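PDB 1NF2: phosphatase, which is probably a magnesium-dependent phosphatase of the haloacid dehalogenase (HAD) superfamily, removing phosphate from a substrate that has not been firmly identified. Local coordinates for residues D214-N217 with D218-F222; R228-M231 with E232-E236; K193-R196 with F197-E200; T12-N15 with D16-I20. One frame throughout, in Å; residues are numbered along the deposited sequence.

Contact 1. Residues D214-N217 with D218-F222; sequences DNEN and DLFMF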
loop_
_atom_site.group_PDB
_atom_site.type_symbol
_atom_site.label_atom_id
_atom_site.label_comp_id
_atom_site.label_asym_id
_atom_site.label_seq_id
_atom_site.Cartn_x
_atom_site.Cartn_y
_atom_site.Cartn_z
ATOM N N ASP A 214 -3.204 11.467 0.313
ATOM C CA ASP A 214 -4.595 11.801 0.563
ATOM C C ASP A 214 -5.112 11.032 1.781
ATOM O O ASP A 214 -6.181 11.348 2.314
ATOM C CB ASP A 214 -5.440 11.409 -0.646
ATOM C CG ASP A 214 -5.659 9.901 -0.733
ATOM O OD1 ASP A 214 -6.718 9.482 -1.251
ATOM O OD2 ASP A 214 -4.776 9.131 -0.284
ATOM N N ASN A 215 -4.321 10.042 2.201
ATOM C CA ASN A 215 -4.629 9.095 3.286
ATOM C C ASN A 215 -4.134 9.241 4.712
ATOM O O ASN A 215 -3.202 9.980 5.017
ATOM C CB ASN A 215 -4.176 7.686 2.869
ATOM C CG ASN A 215 -5.241 6.932 2.155
ATOM O OD1 ASN A 215 -5.042 5.789 1.737
ATOM N ND2 ASN A 215 -6.399 7.559 2.011
ATOM N N GLU A 216 -4.765 8.437 5.565
ATOM C CA GLU A 216 -4.409 8.323 6.970
ATOM C C GLU A 216 -3.095 7.554 6.849
ATOM O O GLU A 216 -2.123 7.851 7.529
ATOM C CB GLU A 216 -5.442 7.468 7.704
ATOM C CG GLU A 216 -6.026 8.103 8.949
ATOM C CD GLU A 216 -4.963 8.517 9.940
ATOM O OE1 GLU A 216 -4.069 7.694 10.231
ATOM O OE2 GLU A 216 -5.026 9.666 10.432
ATOM N N ASN A 217 -3.090 6.577 5.942
ATOM C CA ASN A 217 -1.916 5.762 5.650
ATOM C C ASN A 217 -0.714 6.599 5.184
ATOM O O ASN A 217 0.431 6.278 5.505
ATOM C CB ASN A 217 -2.237 4.750 4.547
ATOM C CG ASN A 217 -3.038 3.553 5.047
ATOM O OD1 ASN A 217 -3.557 2.770 4.246
ATOM N ND2 ASN A 217 -3.128 3.397 6.365
ATOM N N ASP A 218 -0.983 7.654 4.413
ATOM C CA ASP A 218 0.067 8.524 3.868
ATOM C C ASP A 218 0.581 9.529 4.891
ATOM O O ASP A 218 1.708 10.005 4.800
ATOM C CB ASP A 218 -0.462 9.280 2.640
ATOM C CG ASP A 218 -0.865 8.355 1.512
ATOM O OD1 ASP A 218 -1.782 8.730 0.741
ATOM O OD2 ASP A 218 -0.267 7.263 1.389
ATOM N N LEU A 219 -0.264 9.852 5.858
ATOM C CA LEU A 219 0.084 10.785 6.918
ATOM C C LEU A 219 1.421 10.371 7.563
ATOM O O LEU A 219 2.214 11.215 7.995
ATOM C CB LEU A 219 -1.044 10.780 7.948
ATOM C CG LEU A 219 -1.251 11.930 8.926
ATOM C CD1 LEU A 219 -1.347 13.251 8.181
ATOM C CD2 LEU A 219 -2.536 11.661 9.710
ATOM N N PHE A 220 1.667 9.066 7.619
ATOM C CA PHE A 220 2.902 8.545 8.195
ATOM C C PHE A 220 4.126 8.979 7.380
ATOM O O PHE A 220 5.199 9.186 7.943
ATOM C CB PHE A 220 2.848 7.011 8.267
ATOM C CG PHE A 220 1.920 6.472 9.332
ATOM C CD1 PHE A 220 2.315 6.436 10.666
ATOM C CD2 PHE A 220 0.654 5.991 8.996
ATOM C CE1 PHE A 220 1.462 5.920 11.657
ATOM C CE2 PHE A 220 -0.203 5.477 9.969
ATOM C CZ PHE A 220 0.200 5.439 11.305
ATOM N N MET A 221 3.971 9.103 6.060
ATOM C CA MET A 221 5.080 9.510 5.194
ATOM C C MET A 221 5.444 10.983 5.367
ATOM O O MET A 221 6.598 11.373 5.185
ATOM C CB MET A 221 4.748 9.241 3.720
ATOM C CG MET A 221 4.675 7.749 3.361
ATOM S SD MET A 221 4.649 7.383 1.589
ATOM C CE MET A 221 6.002 6.617 1.448
ATOM N N PHE A 222 4.451 11.794 5.715
ATOM C CA PHE A 222 4.652 13.221 5.911
ATOM C C PHE A 222 5.778 13.546 6.877
ATOM O O PHE A 222 6.535 14.501 6.665
ATOM C CB PHE A 222 3.368 13.872 6.421
ATOM C CG PHE A 222 2.412 14.273 5.336
ATOM C CD1 PHE A 222 1.307 15.054 5.633
ATOM C CD2 PHE A 222 2.620 13.886 4.021
ATOM C CE1 PHE A 222 0.424 15.445 4.642
ATOM C CE2 PHE A 222 1.742 14.273 3.022
ATOM C CZ PHE A 222 0.643 15.055 3.336
#
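N215 O receives two backbone N-H groups: a bond from L219 N, 3.1 Å from N215 O and lying 38° above the carbonyl plane, and a weak one from D218 N. The same L219 N also makes a weak bond to E216 O, so the first turn of helix 216-222 starts loosely. D218 carries its CG beside its own backbone N (chi1 -62°), which turns the carboxylate back toward the backbone of D214 and N215. There D218 OD1 accepts the backbone N-H groups of D214, at 3.1 Å, and N215, although the position of OD1 is not fully certain; OD2 forms a salt bridge with K191. This is the GDxxxD motif of HAD hydrolases, placed after strand 209-213 of a beta-alpha-beta unit. D214 binds the magnesium ion together with D8 and D10, and D218 is a magnesium ligand of this protein too, though not bonded to the ion here. N215 CB packs against the D218 carboxylate, 3.6 Å from D218 CG. E216 bends at chi2 and brings OE2, in a salt bridge with K237, 3.3 Å from L219 CD2. N217 O meets the ring edge of F220, 3.5 Å from CD2.

Contact 2. Residues R228-M231 with E232-E236; sequences RVAM and ENAIE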
loop_
_atom_site.group_PDB
_atom_site.type_symbol
_atom_site.label_atom_id
_atom_site.label_comp_id
_atom_site.label_asym_id
_atom_site.label_seq_id
_atom_site.Cartn_x
_atom_site.Cartn_y
_atom_site.Cartn_z
ATOM N N ARG A 228 5.228 18.736 2.085
ATOM C CA ARG A 228 4.015 17.910 2.150
ATOM C C ARG A 228 2.817 18.433 1.341
ATOM O O ARG A 228 2.295 19.515 1.602
ATOM C CB ARG A 228 3.612 17.726 3.617
ATOM C CG ARG A 228 4.736 17.134 4.467
ATOM C CD ARG A 228 4.342 17.006 5.924
ATOM N NE ARG A 228 4.242 18.298 6.588
ATOM C CZ ARG A 228 5.286 19.022 6.971
ATOM N NH1 ARG A 228 6.517 18.573 6.757
ATOM N NH2 ARG A 228 5.098 20.199 7.562
ATOM N N VAL A 229 2.370 17.634 0.378
ATOM C CA VAL A 229 1.258 18.014 -0.488
ATOM C C VAL A 229 0.051 17.102 -0.306
ATOM O O VAL A 229 0.147 15.892 -0.497
ATOM C CB VAL A 229 1.669 17.955 -1.990
ATOM C CG1 VAL A 229 0.551 18.547 -2.854
ATOM C CG2 VAL A 229 2.977 18.708 -2.216
ATOM N N ALA A 230 -1.078 17.694 0.065
ATOM C CA ALA A 230 -2.323 16.955 0.252
ATOM C C ALA A 230 -3.188 17.143 -0.983
ATOM O O ALA A 230 -3.240 18.236 -1.544
ATOM C CB ALA A 230 -3.066 17.475 1.471
ATOM N N MET A 231 -3.858 16.082 -1.410
ATOM C CA MET A 231 -4.734 16.167 -2.561
ATOM C C MET A 231 -5.968 16.921 -2.074
ATOM O O MET A 231 -6.267 16.916 -0.879
ATOM C CB MET A 231 -5.109 14.756 -3.049
ATOM C CG MET A 231 -3.923 13.940 -3.557
ATOM S SD MET A 231 -2.820 14.902 -4.664
ATOM C CE MET A 231 -2.326 13.931 -5.575
ATOM N N GLU A 232 -6.677 17.596 -2.975
ATOM C CA GLU A 232 -7.880 18.316 -2.557
ATOM C C GLU A 232 -8.934 17.343 -2.001
ATOM O O GLU A 232 -9.765 17.717 -1.180
ATOM C CB GLU A 232 -8.484 19.108 -3.720
ATOM C CG GLU A 232 -9.756 19.845 -3.307
ATOM C CD GLU A 232 -10.359 20.721 -4.400
ATOM O OE1 GLU A 232 -11.510 21.179 -4.205
ATOM O OE2 GLU A 232 -9.694 20.964 -5.436
ATOM N N ASN A 233 -8.898 16.100 -2.454
ATOM C CA ASN A 233 -9.848 15.098 -1.989
ATOM C C ASN A 233 -9.392 14.427 -0.682
ATOM O O ASN A 233 -10.065 13.532 -0.182
ATOM C CB ASN A 233 -10.045 14.037 -3.079
ATOM C CG ASN A 233 -8.744 13.658 -3.749
ATOM O OD1 ASN A 233 -8.143 14.472 -4.457
ATOM N ND2 ASN A 233 -8.286 12.429 -3.517
ATOM N N ALA A 234 -8.262 14.864 -0.129
ATOM C CA ALA A 234 -7.731 14.274 1.102
ATOM C C ALA A 234 -8.645 14.505 2.294
ATOM O O ALA A 234 -9.422 15.456 2.302
ATOM C CB ALA A 234 -6.353 14.851 1.404
ATOM N N ILE A 235 -8.567 13.637 3.300
ATOM C CA ILE A 235 -9.397 13.852 4.479
ATOM C C ILE A 235 -8.851 15.101 5.159
ATOM O O ILE A 235 -7.699 15.487 4.949
ATOM C CB ILE A 235 -9.375 12.666 5.494
ATOM C CG1 ILE A 235 -7.966 12.447 6.045
ATOM C CG2 ILE A 235 -9.925 11.403 4.836
ATOM C CD1 ILE A 235 -7.057 11.716 5.115
ATOM N N GLU A 236 -9.701 15.732 5.955
ATOM C CA GLU A 236 -9.367 16.951 6.670
ATOM C C GLU A 236 -8.038 16.884 7.421
ATOM O O GLU A 236 -7.219 17.797 7.334
ATOM C CB GLU A 236 -10.510 17.287 7.634
ATOM C CG GLU A 236 -11.303 16.062 8.148
ATOM C CD GLU A 236 -12.239 15.441 7.098
ATOM O OE1 GLU A 236 -13.110 16.164 6.567
ATOM O OE2 GLU A 236 -12.110 14.229 6.809
#
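N233 reaches back over M231 within a type I beta turn, M231 to A234, that carries the chain from strand 227-230 of the Rossmann-like HAD core toward helix 236-241. From CB, the N233 side chain takes a chi1 of 41°, with CG between the backbone N and the carbonyl carbon, which turns the amide back toward M231, two residues earlier. N233 CG stands 3.9 Å from M231 CB. The carbonyl branch comes closer, N233 OD1 lying 3.4 Å from M231 CB, while N233 ND2 remains 4.0 Å from that same carbon. Both amide ends are hydrogen-bonded beyond the turn: ND2 donates to G11 O, and OD1 accepts the backbone N-H of N249 and, weakly, the hydroxyl of T248. The amide thus ties the turn to helix 9-13, which carries the magnesium ligand D10, and the N233 side chain also touches that of D214.

Beyond CB, M231 parts from N233: bends at chi2 and chi3 lead its sulfur end away from the turn, where the side chain packs on T246 and on V254 of helix 253-258. Closing the turn is a bond from A234 N to M231 O, 3.0 Å long and 158° at the hydrogen, its donor well above the carbonyl plane. K239 donates from its NZ to E232 O, and I235 takes the N-cap position of helix 236-241. The methyl of A234 faces back toward the strand, with A234 CB 4.2 Å from A230 CB and 3.1 Å from M231 O.

Contact 3. Residues K193-R196 with F197-E200; sequences KALR and FLRE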
loop_
_atom_site.group_PDB
_atom_site.type_symbol
_atom_site.label_atom_id
_atom_site.label_comp_id
_atom_site.label_asym_id
_atom_site.label_seq_id
_atom_site.Cartn_x
_atom_site.Cartn_y
_atom_site.Cartn_z
ATOM N N LYS A 193 7.408 4.212 8.109
ATOM C CA LYS A 193 8.566 3.417 8.503
ATOM C C LYS A 193 9.254 2.897 7.257
ATOM O O LYS A 193 10.488 2.840 7.188
ATOM C CB LYS A 193 8.156 2.232 9.389
ATOM C CG LYS A 193 7.776 2.599 10.818
ATOM C CD LYS A 193 7.787 1.346 11.705
ATOM C CE LYS A 193 7.421 1.656 13.149
ATOM N NZ LYS A 193 6.016 2.136 13.266
ATOM N N ALA A 194 8.461 2.509 6.265
ATOM C CA ALA A 194 9.038 2.009 5.030
ATOM C C ALA A 194 9.836 3.118 4.316
ATOM O O ALA A 194 10.930 2.868 3.810
ATOM C CB ALA A 194 7.944 1.464 4.114
ATOM N N LEU A 195 9.296 4.337 4.284
ATOM C CA LEU A 195 9.988 5.440 3.622
ATOM C C LEU A 195 11.257 5.825 4.370
ATOM O O LEU A 195 12.270 6.143 3.752
ATOM C CB LEU A 195 9.080 6.677 3.486
ATOM C CG LEU A 195 9.753 7.896 2.808
ATOM C CD1 LEU A 195 10.305 7.482 1.451
ATOM C CD2 LEU A 195 8.770 9.046 2.658
ATOM N N ARG A 196 11.197 5.801 5.699
ATOM C CA ARG A 196 12.360 6.134 6.512
ATOM C C ARG A 196 13.472 5.121 6.252
ATOM O O ARG A 196 14.645 5.476 6.170
ATOM C CB ARG A 196 12.003 6.120 7.997
ATOM C CG ARG A 196 13.078 6.733 8.870
ATOM C CD ARG A 196 13.027 6.173 10.270
ATOM N NE ARG A 196 11.801 6.514 10.984
ATOM C CZ ARG A 196 11.258 5.749 11.929
ATOM N NH1 ARG A 196 11.829 4.602 12.267
ATOM N NH2 ARG A 196 10.150 6.131 12.547
ATOM N N PHE A 197 13.086 3.856 6.120
ATOM C CA PHE A 197 14.018 2.762 5.859
ATOM C C PHE A 197 14.684 2.962 4.493
ATOM O O PHE A 197 15.899 2.789 4.331
ATOM C CB PHE A 197 13.249 1.439 5.868
ATOM C CG PHE A 197 14.090 0.238 5.559
ATOM C CD1 PHE A 197 14.767 -0.432 6.575
ATOM C CD2 PHE A 197 14.210 -0.224 4.253
ATOM C CE1 PHE A 197 15.551 -1.545 6.292
ATOM C CE2 PHE A 197 14.997 -1.339 3.954
ATOM C CZ PHE A 197 15.668 -2.000 4.976
ATOM N N LEU A 198 13.862 3.300 3.505
ATOM C CA LEU A 198 14.335 3.530 2.148
ATOM C C LEU A 198 15.336 4.687 2.153
ATOM O O LEU A 198 16.368 4.641 1.479
ATOM C CB LEU A 198 13.149 3.870 1.249
ATOM C CG LEU A 198 13.482 4.202 -0.202
ATOM C CD1 LEU A 198 14.215 3.028 -0.864
ATOM C CD2 LEU A 198 12.195 4.515 -0.928
ATOM N N ARG A 199 15.020 5.712 2.935
ATOM C CA ARG A 199 15.855 6.896 3.069
ATOM C C ARG A 199 17.251 6.542 3.599
ATOM O O ARG A 199 18.271 7.010 3.078
ATOM C CB ARG A 199 15.175 7.877 4.015
ATOM C CG ARG A 199 15.538 9.318 3.791
ATOM C CD ARG A 199 14.736 10.204 4.711
ATOM N NE ARG A 199 15.152 10.045 6.097
ATOM C CZ ARG A 199 14.410 10.403 7.135
ATOM N NH1 ARG A 199 13.215 10.934 6.932
ATOM N NH2 ARG A 199 14.857 10.229 8.369
ATOM N N GLU A 200 17.295 5.727 4.647
ATOM C CA GLU A 200 18.559 5.303 5.233
ATOM C C GLU A 200 19.372 4.513 4.207
ATOM O O GLU A 200 20.579 4.698 4.066
ATOM C CB GLU A 200 18.292 4.434 6.461
ATOM C CG GLU A 200 18.762 5.063 7.750
ATOM C CD GLU A 200 20.261 5.184 7.794
ATOM O OE1 GLU A 200 20.774 5.940 8.643
ATOM O OE2 GLU A 200 20.930 4.511 6.982
HETATM O O HOH W 1 16.395 8.061 7.473
#
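R199 and R196 lie one turn apart on helix 191-202, an alpha helix that packs on the main sheet of the HAD core. R196 CG sits over one face of the R199 guanidinium, 4.0 Å from R199 NH2 and offset toward the rim of the group. The two guanidinium planes are 50° apart. R199 bends at chi3 (70°), which swings its guanidinium across toward R196; a water accepts weakly from R199 NE and donates weakly to R196 O. R199 NH1 forms a salt bridge with E224, while R196 NE makes a long, weak ion pair with the other oxygen of that carboxylate, whose charge probably eases the nearness of the two arginines.

On the buried flank L195 CD1 meets L198 CD2 at 4.2 Å. These leucines, with A194, turn to the sheet: A194 and L195 pack on I63, A194 also on V70, L195 on V211 and L198 on L72. Behind all these side chains stand four regular bonds between residues four apart. F197 N donates to K193 O and L198 N to A194 O, both at 3.0 Å; R199 N reaches L195 O at 2.9 Å and E200 N reaches R196 O at 3.1 Å. D190 OD1 accepts from K193 N near the start of the helix. F197 CB faces two carbonyl oxygens, 3.4 Å from both K193 O and A194 O.

Contact 4. Residues T12-N15 with D16-I20; sequences TLLN and DNLEI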
loop_
_atom_site.group_PDB
_atom_site.type_symbol
_atom_site.label_atom_id
_atom_site.label_comp_id
_atom_site.label_asym_id
_atom_site.label_seq_id
_atom_site.Cartn_x
_atom_site.Cartn_y
_atom_site.Cartn_z
ATOM N N THR A 12 -4.534 9.728 -5.372
ATOM C CA THR A 12 -3.421 10.662 -5.542
ATOM C C THR A 12 -2.939 10.768 -6.995
ATOM O O THR A 12 -3.368 11.661 -7.726
ATOM C CB THR A 12 -2.263 10.221 -4.620
ATOM O OG1 THR A 12 -2.762 10.127 -3.278
ATOM C CG2 THR A 12 -1.099 11.211 -4.668
ATOM N N LEU A 13 -2.052 9.869 -7.412
ATOM C CA LEU A 13 -1.564 9.883 -8.790
ATOM C C LEU A 13 -2.613 9.246 -9.714
ATOM O O LEU A 13 -2.705 9.597 -10.888
ATOM C CB LEU A 13 -0.248 9.107 -8.920
ATOM C CG LEU A 13 0.869 9.663 -9.816
ATOM C CD1 LEU A 13 1.737 8.502 -10.286
ATOM C CD2 LEU A 13 0.298 10.402 -11.018
ATOM N N LEU A 14 -3.388 8.299 -9.185
ATOM C CA LEU A 14 -4.435 7.642 -9.967
ATOM C C LEU A 14 -5.746 8.382 -9.774
ATOM O O LEU A 14 -6.069 8.794 -8.660
ATOM C CB LEU A 14 -4.631 6.191 -9.520
ATOM C CG LEU A 14 -3.449 5.227 -9.622
ATOM C CD1 LEU A 14 -3.858 3.873 -9.055
ATOM C CD2 LEU A 14 -3.003 5.101 -11.067
ATOM N N ASN A 15 -6.509 8.564 -10.848
ATOM C CA ASN A 15 -7.787 9.240 -10.701
ATOM C C ASN A 15 -8.796 8.206 -10.209
ATOM O O ASN A 15 -8.438 7.047 -9.982
ATOM C CB ASN A 15 -8.236 9.896 -12.027
ATOM C CG ASN A 15 -8.483 8.894 -13.160
ATOM O OD1 ASN A 15 -8.498 9.278 -14.332
ATOM N ND2 ASN A 15 -8.690 7.627 -12.822
ATOM N N ASP A 16 -10.044 8.618 -10.033
ATOM C CA ASP A 16 -11.067 7.704 -9.554
ATOM C C ASP A 16 -11.308 6.497 -10.460
ATOM O O ASP A 16 -11.935 5.525 -10.041
ATOM C CB ASP A 16 -12.376 8.461 -9.308
ATOM C CG ASP A 16 -12.319 9.317 -8.050
ATOM O OD1 ASP A 16 -11.360 9.154 -7.262
ATOM O OD2 ASP A 16 -13.234 10.140 -7.842
ATOM N N ASN A 17 -10.811 6.548 -11.693
ATOM C CA ASN A 17 -10.981 5.422 -12.608
ATOM C C ASN A 17 -9.704 4.601 -12.637
ATOM O O ASN A 17 -9.497 3.783 -13.532
ATOM C CB ASN A 17 -11.322 5.907 -14.021
ATOM C CG ASN A 17 -12.638 6.660 -14.076
ATOM O OD1 ASN A 17 -13.635 6.233 -13.491
ATOM N ND2 ASN A 17 -12.649 7.781 -14.790
ATOM N N LEU A 18 -8.852 4.839 -11.642
ATOM C CA LEU A 18 -7.580 4.142 -11.492
ATOM C C LEU A 18 -6.595 4.337 -12.641
ATOM O O LEU A 18 -5.778 3.462 -12.924
ATOM C CB LEU A 18 -7.816 2.643 -11.268
ATOM C CG LEU A 18 -8.607 2.251 -10.015
ATOM C CD1 LEU A 18 -8.505 0.742 -9.818
ATOM C CD2 LEU A 18 -8.058 2.982 -8.789
ATOM N N GLU A 19 -6.664 5.487 -13.300
ATOM C CA GLU A 19 -5.749 5.768 -14.398
ATOM C C GLU A 19 -4.935 7.021 -14.084
ATOM O O GLU A 19 -5.315 7.829 -13.233
ATOM C CB GLU A 19 -6.533 5.936 -15.703
ATOM C CG GLU A 19 -7.605 7.007 -15.646
ATOM C CD GLU A 19 -8.687 6.825 -16.703
ATOM O OE1 GLU A 19 -9.568 7.709 -16.819
ATOM O OE2 GLU A 19 -8.663 5.795 -17.409
ATOM N N ILE A 20 -3.798 7.160 -14.754
ATOM C CA ILE A 20 -2.922 8.310 -14.564
ATOM C C ILE A 20 -3.055 9.221 -15.783
ATOM O O ILE A 20 -2.862 8.772 -16.907
ATOM C CB ILE A 20 -1.446 7.863 -14.445
ATOM C CG1 ILE A 20 -1.278 6.964 -13.217
ATOM C CG2 ILE A 20 -0.532 9.077 -14.370
ATOM C CD1 ILE A 20 0.124 6.464 -13.011
#
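L14 and I20 have nearly the same first torsion, chi1 -60° and -62°, which places L14 CG and I20 CG1 each beside its own backbone N and brings the two branches together. L14 CD2 touches I20 CG1 at 3.3 Å, tighter than ordinary van der Waals contact. L13, at the end of helix 9-13, closes on the same isoleucine with two methyls: L13 CD2 is 3.7 Å from I20 CG2, and L13 CD1 is 3.8 Å from I20 CD1. V51 of helix 45-55 packs on I20 as well, and L9 on L14.

Two backbone bonds pair the chain around the turn. N15 N donates to E19 O at 2.8 Å, almost straight and in the carbonyl plane, and the same oxygen receives a CA-H contact from L14. L18 N returns to N15 O, also at 2.8 Å, from well above that carbonyl's plane. L18 has a positive phi of 62°, and its side chain touches D10, a magnesium ligand. L14 CD1 lies 4.3 Å from L18 CD2, a looser apolar touch, and E19 packs on Y55. A type I turn from N15 to L18, with a left-handed residue after its two central ones and the N15-E19 pair outside it, is the type I plus G1 bulge hairpin loop; following the short helix after strand 4-8, it is consistent with the flap that succeeds the squiggle in HAD enzymes.

From the N terminus, contact 4 comes first, closing the hairpin turn just after helix 9-13. Contact 3 lies far along the chain, inside helix 191-202; contact 1 starts helix 216-222 after the next strand, and contact 2 turns the chain from strand 227-230 toward helix 236-241. All four are local and follow in series, with no nesting or crossing. In space, contact 1 touches each of the others: D214 CA packs on A234 CB of contact 2, M221 on L195 of contact 3, and D214 approaches T12 of contact 4. M231 also meets T12, joining contacts 2 and 4, whereas contact 3 touches neither of these.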